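Local coordinates for NH(3)-dependent NAD(+) synthetase (Francisella tularensis subsp. holarctica LVS, PDB 3FIU), which belongs to the NAD synthase family of the HUP clan, an alpha/beta fold built round a parallel sheet, and binds adenosine monophosphate in a pocket, at residues W148-F153 with N231-R236; W19-C24 with T52-T57; L59-D64 with R122-Y127. One frame throughout, in Å; residues are numbered along the deposited sequence.

Contact 1 of 3, residues W148-F153 with N231-R236; sequences WYMGYF and NFWHNR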
loop_
_atom_site.group_PDB
_atom_site.type_symbol
_atom_site.label_atom_id
_atom_site.label_comp_id
_atom_site.label_asym_id
_atom_site.label_seq_id
_atom_site.Cartn_x
_atom_site.Cartn_y
_atom_site.Cartn_z
ATOM N N TRP A 148 -6.041 -11.517 -9.098
ATOM C CA TRP A 148 -4.608 -11.302 -9.218
ATOM C C TRP A 148 -4.168 -11.168 -10.706
ATOM O O TRP A 148 -3.599 -10.137 -11.134
ATOM C CB TRP A 148 -3.820 -12.390 -8.465
ATOM C CG TRP A 148 -2.437 -11.888 -8.100
ATOM C CD1 TRP A 148 -1.242 -12.306 -8.619
ATOM C CD2 TRP A 148 -2.126 -10.821 -7.179
ATOM N NE1 TRP A 148 -0.205 -11.582 -8.057
ATOM C CE2 TRP A 148 -0.723 -10.674 -7.167
ATOM C CE3 TRP A 148 -2.904 -9.994 -6.346
ATOM C CZ2 TRP A 148 -0.072 -9.738 -6.362
ATOM C CZ3 TRP A 148 -2.250 -9.039 -5.540
ATOM C CH2 TRP A 148 -0.847 -8.923 -5.564
ATOM N N TYR A 149 -4.477 -12.185 -11.500
ATOM C CA TYR A 149 -4.123 -12.160 -12.922
ATOM C C TYR A 149 -4.704 -10.979 -13.697
ATOM O O TYR A 149 -4.036 -10.400 -14.577
ATOM C CB TYR A 149 -4.500 -13.487 -13.623
ATOM C CG TYR A 149 -3.832 -13.608 -14.978
ATOM C CD1 TYR A 149 -2.555 -14.163 -15.104
ATOM C CD2 TYR A 149 -4.459 -13.130 -16.127
ATOM C CE1 TYR A 149 -1.926 -14.251 -16.370
ATOM C CE2 TYR A 149 -3.845 -13.230 -17.398
ATOM C CZ TYR A 149 -2.579 -13.769 -17.495
ATOM O OH TYR A 149 -1.982 -13.849 -18.744
ATOM N N MET A 150 -5.951 -10.631 -13.405
ATOM C CA MET A 150 -6.615 -9.561 -14.127
ATOM C C MET A 150 -6.192 -8.181 -13.578
ATOM O O MET A 150 -6.576 -7.142 -14.122
ATOM C CB MET A 150 -8.124 -9.733 -14.035
ATOM C CG MET A 150 -8.641 -11.059 -14.620
ATOM S SD MET A 150 -8.554 -10.955 -16.428
ATOM C CE MET A 150 -10.010 -9.970 -16.772
ATOM N N GLY A 151 -5.403 -8.189 -12.505
ATOM C CA GLY A 151 -5.180 -6.972 -11.712
ATOM C C GLY A 151 -6.484 -6.272 -11.308
ATOM O O GLY A 151 -6.535 -5.025 -11.280
ATOM N N TYR A 152 -7.537 -7.047 -10.990
ATOM C CA TYR A 152 -8.809 -6.458 -10.563
ATOM C C TYR A 152 -8.774 -6.270 -9.040
ATOM O O TYR A 152 -9.439 -7.003 -8.264
ATOM C CB TYR A 152 -10.044 -7.292 -11.001
ATOM C CG TYR A 152 -11.359 -6.503 -10.955
ATOM C CD1 TYR A 152 -12.507 -6.955 -11.601
ATOM C CD2 TYR A 152 -11.447 -5.287 -10.257
ATOM C CE1 TYR A 152 -13.716 -6.223 -11.550
ATOM C CE2 TYR A 152 -12.640 -4.557 -10.196
ATOM C CZ TYR A 152 -13.773 -5.027 -10.841
ATOM O OH TYR A 152 -14.938 -4.270 -10.768
ATOM N N PHE A 153 -7.951 -5.310 -8.641
ATOM C CA PHE A 153 -7.778 -4.913 -7.253
ATOM C C PHE A 153 -7.107 -3.547 -7.253
ATOM O O PHE A 153 -6.519 -3.130 -8.258
ATOM C CB PHE A 153 -6.958 -5.945 -6.453
ATOM C CG PHE A 153 -5.547 -6.155 -6.964
ATOM C CD1 PHE A 153 -4.503 -5.292 -6.580
ATOM C CD2 PHE A 153 -5.249 -7.237 -7.793
ATOM C CE1 PHE A 153 -3.179 -5.503 -7.036
ATOM C CE2 PHE A 153 -3.943 -7.457 -8.259
ATOM C CZ PHE A 153 -2.902 -6.573 -7.880
ATOM N N ASN A 231 -6.335 -10.529 -21.750
ATOM C CA ASN A 231 -5.052 -9.849 -22.012
ATOM C C ASN A 231 -5.134 -8.342 -21.792
ATOM O O ASN A 231 -4.169 -7.765 -21.348
ATOM C CB ASN A 231 -4.543 -10.092 -23.447
ATOM C CG ASN A 231 -4.115 -11.536 -23.704
ATOM O OD1 ASN A 231 -3.218 -12.079 -23.029
ATOM N ND2 ASN A 231 -4.706 -12.140 -24.738
ATOM N N PHE A 232 -6.264 -7.693 -22.117
ATOM C CA PHE A 232 -6.374 -6.240 -21.917
ATOM C C PHE A 232 -6.163 -5.848 -20.430
ATOM O O PHE A 232 -5.327 -4.991 -20.114
ATOM C CB PHE A 232 -7.710 -5.680 -22.426
ATOM C CG PHE A 232 -7.961 -4.256 -21.999
ATOM C CD1 PHE A 232 -8.864 -3.970 -20.977
ATOM C CD2 PHE A 232 -7.251 -3.205 -22.573
ATOM C CE1 PHE A 232 -9.086 -2.652 -20.556
ATOM C CE2 PHE A 232 -7.467 -1.878 -22.156
ATOM C CZ PHE A 232 -8.389 -1.609 -21.146
ATOM N N TRP A 233 -6.926 -6.484 -19.543
ATOM C CA TRP A 233 -6.786 -6.311 -18.091
ATOM C C TRP A 233 -5.400 -6.707 -17.551
ATOM O O TRP A 233 -4.775 -5.961 -16.782
ATOM C CB TRP A 233 -7.898 -7.097 -17.366
ATOM C CG TRP A 233 -9.228 -6.399 -17.421
ATOM C CD1 TRP A 233 -10.009 -6.200 -18.528
ATOM C CD2 TRP A 233 -9.935 -5.806 -16.323
ATOM N NE1 TRP A 233 -11.149 -5.504 -18.193
ATOM C CE2 TRP A 233 -11.137 -5.256 -16.842
ATOM C CE3 TRP A 233 -9.688 -5.706 -14.943
ATOM C CZ2 TRP A 233 -12.085 -4.605 -16.026
ATOM C CZ3 TRP A 233 -10.628 -5.056 -14.138
ATOM C CH2 TRP A 233 -11.812 -4.518 -14.681
ATOM N N HIS A 234 -4.916 -7.880 -17.932
ATOM C CA HIS A 234 -3.637 -8.369 -17.431
ATOM C C HIS A 234 -2.531 -7.422 -17.857
ATOM O O HIS A 234 -1.617 -7.136 -17.074
ATOM C CB HIS A 234 -3.333 -9.763 -17.965
ATOM C CG HIS A 234 -2.052 -10.348 -17.458
ATOM N ND1 HIS A 234 -1.894 -10.791 -16.166
ATOM C CD2 HIS A 234 -0.869 -10.570 -18.076
ATOM C CE1 HIS A 234 -0.670 -11.263 -16.005
ATOM N NE2 HIS A 234 -0.027 -11.144 -17.155
ATOM N N ASN A 235 -2.621 -6.944 -19.103
ATOM C CA ASN A 235 -1.559 -6.114 -19.672
ATOM C C ASN A 235 -1.402 -4.749 -19.025
ATOM O O ASN A 235 -0.287 -4.255 -18.888
ATOM C CB ASN A 235 -1.742 -5.938 -21.183
ATOM C CG ASN A 235 -1.301 -7.167 -21.972
ATOM O OD1 ASN A 235 -0.553 -8.036 -21.467
ATOM N ND2 ASN A 235 -1.759 -7.245 -23.230
ATOM N N ARG A 236 -2.519 -4.129 -18.663
ATOM C CA ARG A 236 -2.477 -2.794 -18.100
ATOM C C ARG A 236 -2.120 -2.799 -16.601
ATOM O O ARG A 236 -1.983 -1.731 -16.000
ATOM C CB ARG A 236 -3.796 -2.063 -18.360
ATOM C CG ARG A 236 -4.962 -2.642 -17.612
ATOM C CD ARG A 236 -6.148 -1.710 -17.684
ATOM N NE ARG A 236 -7.318 -2.357 -17.108
ATOM C CZ ARG A 236 -8.537 -1.834 -17.102
ATOM N NH1 ARG A 236 -8.751 -0.641 -17.647
ATOM N NH2 ARG A 236 -9.541 -2.512 -16.550
HETATM O O HOH W 1 -3.217 -12.374 -20.512
HETATM O O HOH W 2 -6.035 -4.526 -14.619
#

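Contact 2 of 3, residues W19-C24 with T52-T57; sequences WLSDSC and TGLPTT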
loop_
_atom_site.group_PDB
_atom_site.type_symbol
_atom_site.label_atom_id
_atom_site.label_comp_id
_atom_site.label_asym_id
_atom_site.label_seq_id
_atom_site.Cartn_x
_atom_site.Cartn_y
_atom_site.Cartn_z
ATOM N N TRP A 19 -1.303 -23.630 7.173
ATOM C CA TRP A 19 -0.416 -22.584 6.658
ATOM C C TRP A 19 -0.716 -21.209 7.273
ATOM O O TRP A 19 0.201 -20.495 7.697
ATOM C CB TRP A 19 -0.484 -22.557 5.135
ATOM C CG TRP A 19 0.347 -21.473 4.488
ATOM C CD1 TRP A 19 1.691 -21.498 4.253
ATOM C CD2 TRP A 19 -0.125 -20.208 4.000
ATOM N NE1 TRP A 19 2.091 -20.328 3.637
ATOM C CE2 TRP A 19 0.995 -19.522 3.470
ATOM C CE3 TRP A 19 -1.389 -19.600 3.941
ATOM C CZ2 TRP A 19 0.893 -18.251 2.908
ATOM C CZ3 TRP A 19 -1.497 -18.331 3.383
ATOM C CH2 TRP A 19 -0.359 -17.675 2.858
ATOM N N LEU A 20 -1.988 -20.834 7.335
ATOM C CA LEU A 20 -2.353 -19.591 7.993
ATOM C C LEU A 20 -1.873 -19.578 9.440
ATOM O O LEU A 20 -1.262 -18.594 9.888
ATOM C CB LEU A 20 -3.863 -19.342 7.932
ATOM C CG LEU A 20 -4.415 -18.821 6.612
ATOM C CD1 LEU A 20 -5.934 -18.896 6.641
ATOM C CD2 LEU A 20 -3.917 -17.398 6.265
ATOM N N SER A 21 -2.122 -20.676 10.156
ATOM C CA SER A 21 -1.717 -20.779 11.547
ATOM C C SER A 21 -0.208 -20.632 11.726
ATOM O O SER A 21 0.231 -19.788 12.493
ATOM C CB SER A 21 -2.209 -22.084 12.189
ATOM O OG SER A 21 -1.915 -22.016 13.567
ATOM N N ASP A 22 0.559 -21.431 10.988
ATOM C CA ASP A 22 2.017 -21.421 11.061
ATOM C C ASP A 22 2.559 -20.060 10.633
ATOM O O ASP A 22 3.437 -19.515 11.288
ATOM C CB ASP A 22 2.634 -22.499 10.150
ATOM C CG ASP A 22 2.395 -23.941 10.644
ATOM O OD1 ASP A 22 2.682 -24.878 9.858
ATOM O OD2 ASP A 22 1.945 -24.155 11.797
ATOM N N SER A 23 2.042 -19.527 9.530
ATOM C CA SER A 23 2.473 -18.231 9.034
ATOM C C SER A 23 2.273 -17.140 10.082
ATOM O O SER A 23 3.154 -16.316 10.286
ATOM C CB SER A 23 1.753 -17.882 7.724
ATOM O OG SER A 23 2.186 -18.756 6.688
ATOM N N CYS A 24 1.133 -17.166 10.764
ATOM C CA CYS A 24 0.791 -16.154 11.769
ATOM C C CYS A 24 1.646 -16.285 13.029
ATOM O O CYS A 24 2.246 -15.303 13.489
ATOM C CB CYS A 24 -0.694 -16.227 12.100
ATOM S SG CYS A 24 -1.274 -15.039 13.285
ATOM N N THR A 52 -8.333 -21.753 12.242
ATOM C CA THR A 52 -7.015 -21.870 12.888
ATOM C C THR A 52 -7.124 -21.861 14.413
ATOM O O THR A 52 -6.181 -22.234 15.096
ATOM C CB THR A 52 -6.060 -20.680 12.539
ATOM O OG1 THR A 52 -6.550 -19.479 13.144
ATOM C CG2 THR A 52 -5.879 -20.501 11.026
ATOM N N GLY A 53 -8.258 -21.388 14.931
ATOM C CA GLY A 53 -8.441 -21.170 16.368
ATOM C C GLY A 53 -7.719 -19.948 16.929
ATOM O O GLY A 53 -7.766 -19.706 18.137
ATOM N N LEU A 54 -7.038 -19.182 16.073
ATOM C CA LEU A 54 -6.403 -17.928 16.500
ATOM C C LEU A 54 -7.403 -16.773 16.461
ATOM O O LEU A 54 -8.324 -16.810 15.660
ATOM C CB LEU A 54 -5.189 -17.605 15.635
ATOM C CG LEU A 54 -4.041 -18.636 15.616
ATOM C CD1 LEU A 54 -3.144 -18.394 14.408
ATOM C CD2 LEU A 54 -3.250 -18.559 16.906
ATOM N N PRO A 55 -7.244 -15.771 17.356
ATOM C CA PRO A 55 -8.114 -14.591 17.378
ATOM C C PRO A 55 -8.294 -14.021 15.975
ATOM O O PRO A 55 -7.322 -13.849 15.247
ATOM C CB PRO A 55 -7.345 -13.602 18.254
ATOM C CG PRO A 55 -6.612 -14.483 19.247
ATOM C CD PRO A 55 -6.237 -15.733 18.440
ATOM N N THR A 56 -9.536 -13.744 15.604
ATOM C CA THR A 56 -9.854 -13.334 14.231
ATOM C C THR A 56 -10.913 -12.242 14.352
ATOM O O THR A 56 -11.943 -12.470 14.958
ATOM C CB THR A 56 -10.435 -14.508 13.392
ATOM O OG1 THR A 56 -9.430 -15.517 13.193
ATOM C CG2 THR A 56 -10.909 -14.014 11.991
ATOM N N THR A 57 -10.663 -11.078 13.772
ATOM C CA THR A 57 -11.661 -9.986 13.840
ATOM C C THR A 57 -12.047 -9.593 12.440
ATOM O O THR A 57 -11.168 -9.499 11.561
ATOM C CB THR A 57 -11.029 -8.764 14.559
ATOM O OG1 THR A 57 -10.722 -9.139 15.903
ATOM C CG2 THR A 57 -11.966 -7.502 14.575
#

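Contact 3 of 3, residues L59-D64 with R122-Y127; sequences LILPSD and RLRMMY. With AMP (adenosine monophosphate), chain G.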
loop_
_atom_site.group_PDB
_atom_site.type_symbol
_atom_site.label_atom_id
_atom_site.label_comp_id
_atom_site.label_asym_id
_atom_site.label_seq_id
_atom_site.Cartn_x
_atom_site.Cartn_y
_atom_site.Cartn_z
ATOM N N LEU A 59 -13.808 -6.554 10.013
ATOM C CA LEU A 59 -14.278 -5.202 9.890
ATOM C C LEU A 59 -15.273 -5.129 8.734
ATOM O O LEU A 59 -14.994 -5.587 7.644
ATOM C CB LEU A 59 -13.108 -4.227 9.656
ATOM C CG LEU A 59 -11.987 -4.235 10.684
ATOM C CD1 LEU A 59 -11.035 -3.040 10.395
ATOM C CD2 LEU A 59 -12.579 -4.165 12.105
ATOM N N ILE A 60 -16.438 -4.552 9.000
ATOM C CA ILE A 60 -17.362 -4.178 7.936
ATOM C C ILE A 60 -17.268 -2.685 7.724
ATOM O O ILE A 60 -17.459 -1.895 8.654
ATOM C CB ILE A 60 -18.790 -4.600 8.262
ATOM C CG1 ILE A 60 -18.852 -6.109 8.505
ATOM C CG2 ILE A 60 -19.813 -4.119 7.141
ATOM C CD1 ILE A 60 -20.236 -6.581 8.959
ATOM N N LEU A 61 -17.001 -2.291 6.477
ATOM C CA LEU A 61 -16.568 -0.923 6.190
ATOM C C LEU A 61 -17.352 -0.323 5.034
ATOM O O LEU A 61 -16.776 -0.011 3.967
ATOM C CB LEU A 61 -15.042 -0.904 5.902
ATOM C CG LEU A 61 -14.221 -1.458 7.063
ATOM C CD1 LEU A 61 -12.736 -1.689 6.679
ATOM C CD2 LEU A 61 -14.327 -0.439 8.201
ATOM N N PRO A 62 -18.669 -0.140 5.233
ATOM C CA PRO A 62 -19.471 0.375 4.123
ATOM C C PRO A 62 -19.228 1.846 3.776
ATOM O O PRO A 62 -18.949 2.676 4.651
ATOM C CB PRO A 62 -20.906 0.172 4.614
ATOM C CG PRO A 62 -20.816 0.132 6.096
ATOM C CD PRO A 62 -19.477 -0.397 6.446
ATOM N N SER A 63 -19.360 2.175 2.499
ATOM C CA SER A 63 -19.531 3.566 2.100
ATOM C C SER A 63 -20.989 3.723 1.669
ATOM O O SER A 63 -21.726 2.749 1.614
ATOM C CB SER A 63 -18.608 3.898 0.944
ATOM O OG SER A 63 -19.011 3.162 -0.216
ATOM N N ASP A 64 -21.419 4.936 1.357
ATOM C CA ASP A 64 -22.802 5.103 0.927
ATOM C C ASP A 64 -23.086 4.386 -0.392
ATOM O O ASP A 64 -24.231 4.112 -0.680
ATOM C CB ASP A 64 -23.175 6.584 0.862
ATOM C CG ASP A 64 -23.297 7.204 2.248
ATOM O OD1 ASP A 64 -23.251 6.463 3.266
ATOM O OD2 ASP A 64 -23.438 8.435 2.318
ATOM N N ARG A 122 -8.370 2.002 -0.321
ATOM C CA ARG A 122 -7.208 2.363 0.456
ATOM C C ARG A 122 -7.628 2.816 1.865
ATOM O O ARG A 122 -6.918 2.569 2.807
ATOM C CB ARG A 122 -6.463 3.484 -0.264
ATOM C CG ARG A 122 -5.845 2.957 -1.590
ATOM C CD ARG A 122 -5.168 4.072 -2.382
ATOM N NE ARG A 122 -4.609 3.453 -3.599
ATOM C CZ ARG A 122 -4.788 3.884 -4.839
ATOM N NH1 ARG A 122 -5.425 5.031 -5.063
ATOM N NH2 ARG A 122 -4.265 3.178 -5.858
ATOM N N LEU A 123 -8.762 3.484 1.986
ATOM C CA LEU A 123 -9.301 3.727 3.331
ATOM C C LEU A 123 -9.526 2.423 4.102
ATOM O O LEU A 123 -9.175 2.314 5.290
ATOM C CB LEU A 123 -10.607 4.505 3.279
ATOM C CG LEU A 123 -10.492 6.013 3.139
ATOM C CD1 LEU A 123 -11.891 6.577 3.021
ATOM C CD2 LEU A 123 -9.751 6.616 4.344
ATOM N N ARG A 124 -10.114 1.424 3.440
ATOM C CA ARG A 124 -10.312 0.136 4.103
ATOM C C ARG A 124 -8.983 -0.475 4.550
ATOM O O ARG A 124 -8.901 -1.009 5.633
ATOM C CB ARG A 124 -11.091 -0.834 3.192
ATOM C CG ARG A 124 -12.552 -0.344 3.024
ATOM C CD ARG A 124 -13.524 -1.405 2.456
ATOM N NE ARG A 124 -14.821 -0.763 2.218
ATOM C CZ ARG A 124 -15.242 -0.301 1.040
ATOM N NH1 ARG A 124 -14.508 -0.438 -0.067
ATOM N NH2 ARG A 124 -16.418 0.299 0.959
ATOM N N MET A 125 -7.950 -0.379 3.709
ATOM C CA MET A 125 -6.584 -0.806 4.069
ATOM C C MET A 125 -6.130 -0.116 5.355
ATOM O O MET A 125 -5.575 -0.779 6.268
ATOM C CB MET A 125 -5.610 -0.536 2.906
ATOM C CG MET A 125 -4.128 -0.947 3.177
ATOM S SD MET A 125 -3.260 0.302 4.124
ATOM C CE MET A 125 -3.003 1.632 2.929
ATOM N N MET A 126 -6.417 1.177 5.458
ATOM C CA MET A 126 -6.034 1.960 6.639
ATOM C C MET A 126 -6.725 1.423 7.896
ATOM O O MET A 126 -6.086 1.223 8.917
ATOM C CB MET A 126 -6.395 3.435 6.454
ATOM C CG MET A 126 -5.449 4.178 5.473
ATOM S SD MET A 126 -5.758 5.935 5.354
ATOM C CE MET A 126 -5.622 6.454 7.070
ATOM N N TYR A 127 -8.032 1.191 7.803
ATOM C CA TYR A 127 -8.771 0.607 8.928
ATOM C C TYR A 127 -8.177 -0.701 9.383
ATOM O O TYR A 127 -7.941 -0.903 10.579
ATOM C CB TYR A 127 -10.258 0.423 8.586
ATOM C CG TYR A 127 -10.990 1.720 8.632
ATOM C CD1 TYR A 127 -11.343 2.305 9.861
ATOM C CD2 TYR A 127 -11.332 2.387 7.448
ATOM C CE1 TYR A 127 -12.029 3.519 9.897
ATOM C CE2 TYR A 127 -11.996 3.576 7.472
ATOM C CZ TYR A 127 -12.324 4.148 8.705
ATOM O OH TYR A 127 -12.970 5.335 8.690
HETATM P P AMP G . -13.800 -6.998 -4.255
HETATM O O1P AMP G . -12.958 -8.157 -4.757
HETATM O O2P AMP G . -13.348 -5.654 -4.848
HETATM O O3P AMP G . -15.280 -7.150 -4.230
HETATM O "O5'" AMP G . -13.363 -6.772 -2.704
HETATM C "C5'" AMP G . -11.969 -6.876 -2.347
HETATM C "C4'" AMP G . -11.872 -6.940 -0.833
HETATM O "O4'" AMP G . -12.061 -5.648 -0.242
HETATM C "C3'" AMP G . -12.960 -7.789 -0.190
HETATM O "O3'" AMP G . -12.591 -9.158 -0.287
HETATM C "C2'" AMP G . -12.942 -7.276 1.247
HETATM O "O2'" AMP G . -11.906 -7.919 2.022
HETATM C "C1'" AMP G . -12.629 -5.789 1.065
HETATM N N9 AMP G . -13.902 -5.032 1.067
HETATM C C8 AMP G . -14.597 -4.583 -0.013
HETATM N N7 AMP G . -15.732 -3.938 0.368
HETATM C C5 AMP G . -15.777 -4.006 1.720
HETATM C C6 AMP G . -16.695 -3.509 2.761
HETATM N N6 AMP G . -17.834 -2.861 2.422
HETATM N N1 AMP G . -16.339 -3.769 4.032
HETATM C C2 AMP G . -15.226 -4.437 4.396
HETATM N N3 AMP G . -14.316 -4.912 3.500
HETATM C C4 AMP G . -14.565 -4.707 2.175
#

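Contact 1 of 3, residues W148-F153 with N231-R236
Tyr149 and His234 both set CG anti to the backbone N (chi1 -166° and -178°), which brings their rings together, and chi2 turns them face to face although the two side chains cross at about a right angle. The result is an offset stack with centroids 3.6 Å apart and planes 9° from parallel, His234 ND1 sitting over the centre of the phenol ring. The same nitrogen gives its N-H to Tyr149 O, 2.7 Å from ND1, nearly straight, in the imidazole plane and on a lone pair of the carbonyl. Histidine suits this place because one flat ring can stack by its face and donate by its edge. At the far end of the tyrosine a water lies in the ring plane, 2.6 Å from Tyr149 OH, and it donates to Asn231 OD1.

The other half is apolar. Met150, bent at chi2 and chi3, curls so that its CE reaches Trp233 CB at 3.6 Å, and Met206 of helix 202-206 packs on Trp233 too. Beyond it Tyr152 sets CG against the indole rim, 3.6 Å from Trp233 CZ3, with the ring planes oblique. Gly151, with positive phi, ends helix 145-150 in a Schellman motif, which turns the chain so that Tyr152 can follow.

The contact thus joins the C-terminal ends of helices 145-150 and 224-235. A second water lies within hydrogen-bonding reach of Met150 O and Trp233 O, bridging them; Ser237 OG also binds Trp233 O, and Arg241 adds a donor to Trp148 O and reaches His234 O. His234 ND1 carries a proton, so the ring is either the neutral ND1-H form or the cation; in both, the bond to Tyr149 O holds that proton on ND1, and bond and stack together fix the ring's rotation.

Contact 2 of 3, residues W19-C24 with T52-T57
Thr52, at the turn that follows helix 40-51, places OG1 between its own backbone N and carbonyl carbon (chi1 69°), a crowded position from which the hydroxyl can serve its own chain. There OG1 accepts the N-H of Leu54, 3.0 Å from Leu54 N, in an ST turn, and it is also hydrogen-bonded to Ala49 O. With the hydroxyl held back in this way, the methyl is left to make the contact: CG2, anti to the carbonyl carbon, rests 3.9 Å from Leu20 CB and equally near the backbone N of Ser21. A beta-branched residue with one polar and one apolar arm fits both tasks. Gly53, with positive phi, takes the chain out of the helix and lets Leu54 face back toward helix 9-25.

Leu54 sets CG anti to the carbonyl carbon (chi1 -60°) with chi2 extended, so that a single methyl, CD1, does the touching. Cys24 and Ser21 both hold their tips anti to the backbone N, and CD1 settles between them, 4.0 Å from Cys24 SG and 3.9 Å from Ser21 OG. Small side chains at these positions, one turn apart, let the leucine approach the helix surface closely.

The turn thus packs against the last part of helix 9-25 just before the chain enters strand 56-60. Phe32 of strand 31-35 touches Cys24, Thr52 and Leu54, and Leu48 of helix 40-51 meets Leu20, so helix 9-25, helix 40-51 and the sheet converge here.

Contact 3 of 3, residues L59-D64 with R122-Y127
Arg124 reaches off helix 113-135 with its chain extended from CG to NE and grips Leu61 O side-on. Leu61 lies just after strand 56-60, in the loop at its C-terminal end that lines the AMP pocket. NE lies 2.7 Å from Leu61 O and NH2 lies 3.0 Å from the same oxygen, both in the carbonyl plane and in the guanidinium plane; the NE bond, on a lone pair, is the straighter, at 158° against 137°. Two donors on one oxygen fix the rotation of the flat group, and its face is turned to the adenine of AMP, with N7 3.5 Å above the guanidinium plane. Arg124 CD also lies 3.5 Å from AMP C5. A long arm with a planar, charged end can do both at once.

The same residue that offers the carbonyl reads the base: Leu61 N donates to AMP N1, 2.9 Å away. On the packed side its isobutyl group slides past the arginine chain in the opposite direction and puts CD1 3.8 Å from Tyr127 CB, while CD2 stands over the rim of the tyrosine ring. Leu59 CD1 adds a slacker touch at Tyr127 CB. The tyrosine's hydroxyl is hydrogen-bonded to Ser100 of the second subunit.

Toward Asp64 the contact loosens. Ser63 OG stays 4.0 Å from Arg124 NH2, the proline before it barely touches the helix, and Asp64 is exposed to solvent.

With two donors on a single oxygen, the positive guanidinium would polarise the Leu61 carbonyl, and probably its peptide, while the adenine meets a backbone N-H at N1 and a cationic plane near its face.

In the fold
Along the chain contact 2 closes first, contact 3 next and contact 1 last. Contacts 2 and 3 share strand 56-60 of the four-stranded parallel sheet, with centres about 22 Å apart: contact 2 lies at the start of the strand, where a turn packs on helix 9-25, and contact 3 at its end, where the AMP binds beside helix 113-135. Contact 1 joins helices 145-150 and 224-235 on the opposite side of the chain's centre from contact 2, about 30 Å away between centres. It lies about 23 Å from contact 3, again between centres. Contact 3 binds the AMP directly, whereas contact 1 only comes near it, the Tyr152 side chain being about 6 Å from the ligand.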